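Local coordinates for protein dipeptidase (Streptococcus thermophilus, PDB 3PEB) that probably acts as a manganese-dependent hydrolase of the M24B peptidase family, a dipeptidase of which this chain is the N-terminal creatinase/prolidase-type domain, at residues Gln44-Phe58 with Pro84-Ile97. Sequence-based numbering, arbitrary orientation.
Sequences QMFLFVYENREPALF and PWQKIKAGLASTDI. With EDO (1,2-ethanediol), chain H; EDO (1,2-ethanediol), chain D; EDO (1,2-ethanediol), chain C.
The F58 ring carries I88 CG1 over the centre of one face, 3.6 Å from the ring centroid, with the aliphatic CG of K87 at its edge; F48 is likewise covered by L92 CD1, 3.8 Å from the centroid. The Y50 ring has R53 CD over one face and S94 O at its edge; the R53 guanidinium lays one face against S94 CB. F46 CE2 lies 3.7 Å from W85 CZ3, neither ring over the other's face. Flat rings offer broad surfaces to aliphatic groups, and isoleucine suits the middle because CG1, CG2 and CD1 of I88 meet F58, F48 and F46 in turn. This is the helix-on-sheet layer of the creatinase/prolidase N-terminal domain: helix 84-91 packs along the hairpin, roughly parallel to 46-50 and antiparallel to 56-58, while helix 27-34 covers M45 and L47 on the other side. Q44 sets CG against P84 and its amide against the W85 ring. Tyrosine adds a hydroxyl to its packing ring: Y50 OH donates to S94 O (2.6 Å), in the carbonyl plane on a lone pair, and accepts from a water that S94 N also holds. R53, extended from CG to NE, donates almost straight to both oxygens of one ethanediol, probably from the crystallisation liquor.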
# COMPACT_ATOMS: atom_id res chain seq x y z
N GLN A 44 -5.03 2.04 -10.39
CA GLN A 44 -4.63 2.03 -8.98
C GLN A 44 -3.88 0.74 -8.59
O GLN A 44 -4.29 -0.37 -8.93
CB GLN A 44 -5.84 2.16 -8.09
CG GLN A 44 -6.66 3.42 -8.30
CD GLN A 44 -5.85 4.69 -8.37
OE1 GLN A 44 -4.94 4.91 -7.56
NE2 GLN A 44 -6.24 5.58 -9.28
N MSE A 45 -2.76 0.91 -7.88
CA MSE A 45 -2.06 -0.16 -7.16
C MSE A 45 -1.60 0.43 -5.84
O MSE A 45 -1.00 1.50 -5.82
CB MSE A 45 -0.84 -0.65 -7.92
CG MSE A 45 -0.07 -1.71 -7.17
SE MSE A 45 1.43 -2.56 -8.07
CE MSE A 45 2.64 -1.03 -8.14
N PHE A 46 -1.87 -0.29 -4.76
CA PHE A 46 -1.40 0.08 -3.42
C PHE A 46 -1.02 -1.18 -2.66
O PHE A 46 -1.77 -2.16 -2.65
CB PHE A 46 -2.48 0.78 -2.61
CG PHE A 46 -2.93 2.09 -3.18
CD1 PHE A 46 -2.13 3.20 -3.15
CD2 PHE A 46 -4.20 2.20 -3.77
CE1 PHE A 46 -2.57 4.42 -3.69
CE2 PHE A 46 -4.65 3.42 -4.30
CZ PHE A 46 -3.81 4.52 -4.27
N LEU A 47 0.15 -1.14 -2.00
CA LEU A 47 0.53 -2.17 -1.05
C LEU A 47 0.26 -1.61 0.33
O LEU A 47 0.83 -0.58 0.73
CB LEU A 47 1.99 -2.55 -1.22
CG LEU A 47 2.60 -3.49 -0.17
CD1 LEU A 47 2.05 -4.90 -0.39
CD2 LEU A 47 4.14 -3.44 -0.27
N PHE A 48 -0.57 -2.33 1.07
CA PHE A 48 -0.97 -1.94 2.43
C PHE A 48 -0.15 -2.75 3.43
O PHE A 48 -0.38 -3.96 3.58
CB PHE A 48 -2.48 -2.17 2.61
CG PHE A 48 -3.32 -1.36 1.69
CD1 PHE A 48 -3.53 -0.02 1.94
CD2 PHE A 48 -3.91 -1.93 0.55
CE1 PHE A 48 -4.29 0.78 1.07
CE2 PHE A 48 -4.68 -1.15 -0.34
CZ PHE A 48 -4.89 0.18 -0.09
N VAL A 49 0.84 -2.11 4.06
CA VAL A 49 1.68 -2.75 5.03
C VAL A 49 1.21 -2.33 6.42
O VAL A 49 1.55 -1.26 6.92
CB VAL A 49 3.20 -2.45 4.84
CG1 VAL A 49 4.01 -3.33 5.81
CG2 VAL A 49 3.64 -2.69 3.38
N TYR A 50 0.39 -3.17 7.02
CA TYR A 50 -0.05 -2.97 8.39
C TYR A 50 1.04 -3.21 9.42
O TYR A 50 1.92 -4.08 9.26
CB TYR A 50 -1.23 -3.85 8.70
CG TYR A 50 -2.53 -3.43 8.05
CD1 TYR A 50 -3.32 -2.40 8.59
CD2 TYR A 50 -2.99 -4.05 6.88
CE1 TYR A 50 -4.50 -2.02 8.01
CE2 TYR A 50 -4.18 -3.69 6.30
CZ TYR A 50 -4.93 -2.65 6.85
OH TYR A 50 -6.12 -2.31 6.30
N GLU A 51 0.95 -2.46 10.52
CA GLU A 51 1.88 -2.57 11.62
C GLU A 51 1.76 -3.96 12.30
O GLU A 51 2.79 -4.57 12.62
CB GLU A 51 1.57 -1.48 12.63
CG GLU A 51 2.45 -1.46 13.85
CD GLU A 51 1.91 -0.57 14.96
OE1 GLU A 51 0.71 -0.24 14.97
OE2 GLU A 51 2.69 -0.24 15.85
N ASN A 52 0.53 -4.43 12.51
CA ASN A 52 0.30 -5.69 13.24
C ASN A 52 -0.78 -6.56 12.58
O ASN A 52 -1.55 -7.20 13.27
CB ASN A 52 -0.05 -5.43 14.71
CG ASN A 52 0.08 -6.66 15.58
OD1 ASN A 52 1.10 -7.37 15.51
ND2 ASN A 52 -0.90 -6.91 16.46
N ARG A 53 -0.80 -6.59 11.24
CA ARG A 53 -1.59 -7.53 10.47
C ARG A 53 -0.76 -7.89 9.24
O ARG A 53 0.17 -7.17 8.90
CB ARG A 53 -2.89 -6.90 9.93
CG ARG A 53 -3.82 -6.27 10.93
CD ARG A 53 -4.87 -5.40 10.26
NE ARG A 53 -5.81 -4.84 11.22
CZ ARG A 53 -6.99 -5.37 11.54
NH1 ARG A 53 -7.43 -6.47 10.95
NH2 ARG A 53 -7.74 -4.76 12.44
N GLU A 54 -1.13 -8.97 8.56
CA GLU A 54 -0.49 -9.29 7.29
C GLU A 54 -0.76 -8.18 6.28
O GLU A 54 -1.79 -7.50 6.33
CB GLU A 54 -0.91 -10.66 6.76
CG GLU A 54 -2.36 -10.78 6.35
CD GLU A 54 -2.68 -12.14 5.76
OE1 GLU A 54 -3.87 -12.46 5.66
OE2 GLU A 54 -1.75 -12.87 5.38
N PRO A 55 0.17 -7.98 5.36
CA PRO A 55 -0.09 -6.99 4.33
C PRO A 55 -1.18 -7.44 3.33
O PRO A 55 -1.57 -8.62 3.33
CB PRO A 55 1.26 -6.88 3.60
CG PRO A 55 2.18 -7.75 4.25
CD PRO A 55 1.47 -8.66 5.17
N ALA A 56 -1.64 -6.51 2.48
CA ALA A 56 -2.47 -6.82 1.33
C ALA A 56 -2.05 -5.94 0.17
O ALA A 56 -1.71 -4.77 0.36
CB ALA A 56 -3.96 -6.60 1.65
N LEU A 57 -2.12 -6.50 -1.04
CA LEU A 57 -1.83 -5.75 -2.26
C LEU A 57 -3.11 -5.63 -3.05
O LEU A 57 -3.82 -6.61 -3.26
CB LEU A 57 -0.79 -6.48 -3.12
CG LEU A 57 -0.41 -5.83 -4.48
CD1 LEU A 57 0.34 -4.52 -4.31
CD2 LEU A 57 0.41 -6.82 -5.33
N PHE A 58 -3.39 -4.39 -3.50
CA PHE A 58 -4.49 -4.07 -4.34
C PHE A 58 -3.94 -3.65 -5.71
O PHE A 58 -3.03 -2.83 -5.78
CB PHE A 58 -5.29 -2.89 -3.75
CG PHE A 58 -6.48 -2.49 -4.57
CD1 PHE A 58 -7.64 -3.25 -4.54
CD2 PHE A 58 -6.44 -1.35 -5.37
CE1 PHE A 58 -8.75 -2.89 -5.28
CE2 PHE A 58 -7.53 -0.98 -6.10
CZ PHE A 58 -8.71 -1.74 -6.07
N PRO A 84 -12.43 1.84 -7.72
CA PRO A 84 -11.35 1.21 -6.96
C PRO A 84 -11.34 1.61 -5.47
O PRO A 84 -11.02 0.79 -4.62
CB PRO A 84 -10.08 1.70 -7.66
CG PRO A 84 -10.48 2.99 -8.35
CD PRO A 84 -11.92 2.78 -8.74
N TRP A 85 -11.79 2.82 -5.16
CA TRP A 85 -11.84 3.31 -3.77
C TRP A 85 -12.88 2.53 -3.00
O TRP A 85 -12.64 2.14 -1.85
CB TRP A 85 -12.15 4.83 -3.75
CG TRP A 85 -11.29 5.56 -4.75
CD1 TRP A 85 -11.70 6.11 -5.92
CD2 TRP A 85 -9.86 5.70 -4.71
NE1 TRP A 85 -10.62 6.62 -6.60
CE2 TRP A 85 -9.48 6.40 -5.88
CE3 TRP A 85 -8.88 5.36 -3.78
CZ2 TRP A 85 -8.13 6.73 -6.16
CZ3 TRP A 85 -7.54 5.67 -4.06
CH2 TRP A 85 -7.19 6.36 -5.24
N GLN A 86 -14.04 2.28 -3.62
CA GLN A 86 -15.05 1.43 -3.00
C GLN A 86 -14.53 0.00 -2.81
O GLN A 86 -14.76 -0.62 -1.78
CB GLN A 86 -16.33 1.43 -3.84
CG GLN A 86 -17.03 2.80 -3.89
CD GLN A 86 -18.41 2.76 -4.55
OE1 GLN A 86 -18.61 2.10 -5.59
NE2 GLN A 86 -19.37 3.45 -3.96
N LYS A 87 -13.83 -0.52 -3.80
CA LYS A 87 -13.27 -1.88 -3.68
C LYS A 87 -12.25 -2.00 -2.55
O LYS A 87 -12.28 -2.97 -1.77
CB LYS A 87 -12.64 -2.31 -4.99
CG LYS A 87 -12.51 -3.80 -5.13
CD LYS A 87 -13.86 -4.43 -5.55
CE LYS A 87 -13.76 -5.97 -5.54
NZ LYS A 87 -13.22 -6.52 -6.83
N ILE A 88 -11.36 -1.02 -2.45
CA ILE A 88 -10.39 -1.01 -1.33
C ILE A 88 -11.10 -1.02 0.02
O ILE A 88 -10.80 -1.85 0.90
CB ILE A 88 -9.43 0.19 -1.44
CG1 ILE A 88 -8.51 0.05 -2.65
CG2 ILE A 88 -8.59 0.33 -0.16
CD1 ILE A 88 -7.83 1.38 -3.09
N LYS A 89 -12.07 -0.11 0.17
CA LYS A 89 -12.82 0.01 1.40
C LYS A 89 -13.53 -1.28 1.75
O LYS A 89 -13.58 -1.63 2.90
CB LYS A 89 -13.88 1.11 1.26
CG LYS A 89 -14.74 1.37 2.48
CD LYS A 89 -13.96 2.04 3.57
CE LYS A 89 -14.87 2.49 4.73
NZ LYS A 89 -14.04 3.36 5.64
N ALA A 90 -14.13 -1.95 0.75
CA ALA A 90 -14.85 -3.19 0.98
C ALA A 90 -13.90 -4.35 1.28
O ALA A 90 -14.25 -5.27 2.02
CB ALA A 90 -15.74 -3.52 -0.25
N GLY A 91 -12.68 -4.29 0.75
CA GLY A 91 -11.73 -5.40 0.93
C GLY A 91 -10.86 -5.35 2.18
O GLY A 91 -10.40 -6.39 2.66
N LEU A 92 -10.63 -4.16 2.73
CA LEU A 92 -9.78 -4.04 3.90
C LEU A 92 -10.65 -3.99 5.15
O LEU A 92 -11.54 -3.16 5.26
CB LEU A 92 -8.94 -2.77 3.81
CG LEU A 92 -7.93 -2.65 2.67
CD1 LEU A 92 -7.25 -1.28 2.76
CD2 LEU A 92 -6.89 -3.81 2.68
N ALA A 93 -10.35 -4.83 6.13
CA ALA A 93 -11.05 -4.78 7.43
C ALA A 93 -10.78 -3.50 8.20
O ALA A 93 -11.68 -2.95 8.87
CB ALA A 93 -10.66 -5.97 8.29
N SER A 94 -9.55 -3.01 8.12
CA SER A 94 -9.20 -1.90 8.95
C SER A 94 -8.87 -0.66 8.10
O SER A 94 -7.87 -0.65 7.39
CB SER A 94 -8.01 -2.26 9.80
OG SER A 94 -7.64 -1.16 10.60
N THR A 95 -9.71 0.36 8.22
CA THR A 95 -9.47 1.63 7.55
C THR A 95 -9.51 2.83 8.51
O THR A 95 -9.39 3.95 8.07
CB THR A 95 -10.48 1.83 6.42
OG1 THR A 95 -11.80 1.82 6.95
CG2 THR A 95 -10.33 0.73 5.35
N ASP A 96 -9.68 2.58 9.80
CA ASP A 96 -9.60 3.64 10.81
C ASP A 96 -8.28 3.49 11.55
O ASP A 96 -8.13 2.65 12.46
CB ASP A 96 -10.78 3.58 11.77
CG ASP A 96 -12.09 3.96 11.11
OD1 ASP A 96 -12.67 5.00 11.49
OD2 ASP A 96 -12.52 3.23 10.19
N ILE A 97 -7.30 4.28 11.13
CA ILE A 97 -5.93 4.19 11.63
C ILE A 97 -5.52 5.61 11.90
O ILE A 97 -5.47 6.41 10.97
CB ILE A 97 -5.02 3.55 10.59
CG1 ILE A 97 -5.48 2.13 10.25
CG2 ILE A 97 -3.56 3.52 11.05
CD1 ILE A 97 -5.46 1.89 8.82
C1 EDO H . -13.93 -0.48 6.90
O1 EDO H . -13.20 -0.52 8.13
C2 EDO H . -13.16 -1.26 5.85
O2 EDO H . -13.93 -2.30 5.24
C1 EDO D . -11.76 -6.49 12.79
O1 EDO D . -10.51 -5.81 12.98
C2 EDO D . -11.54 -7.59 11.75
O2 EDO D . -10.14 -7.65 11.44
C1 EDO C . -7.36 -8.25 1.34
O1 EDO C . -7.65 -8.13 2.74
C2 EDO C . -8.28 -9.27 0.68
O2 EDO C . -9.62 -8.78 0.79
O HOH W 1 -7.50 -4.52 6.84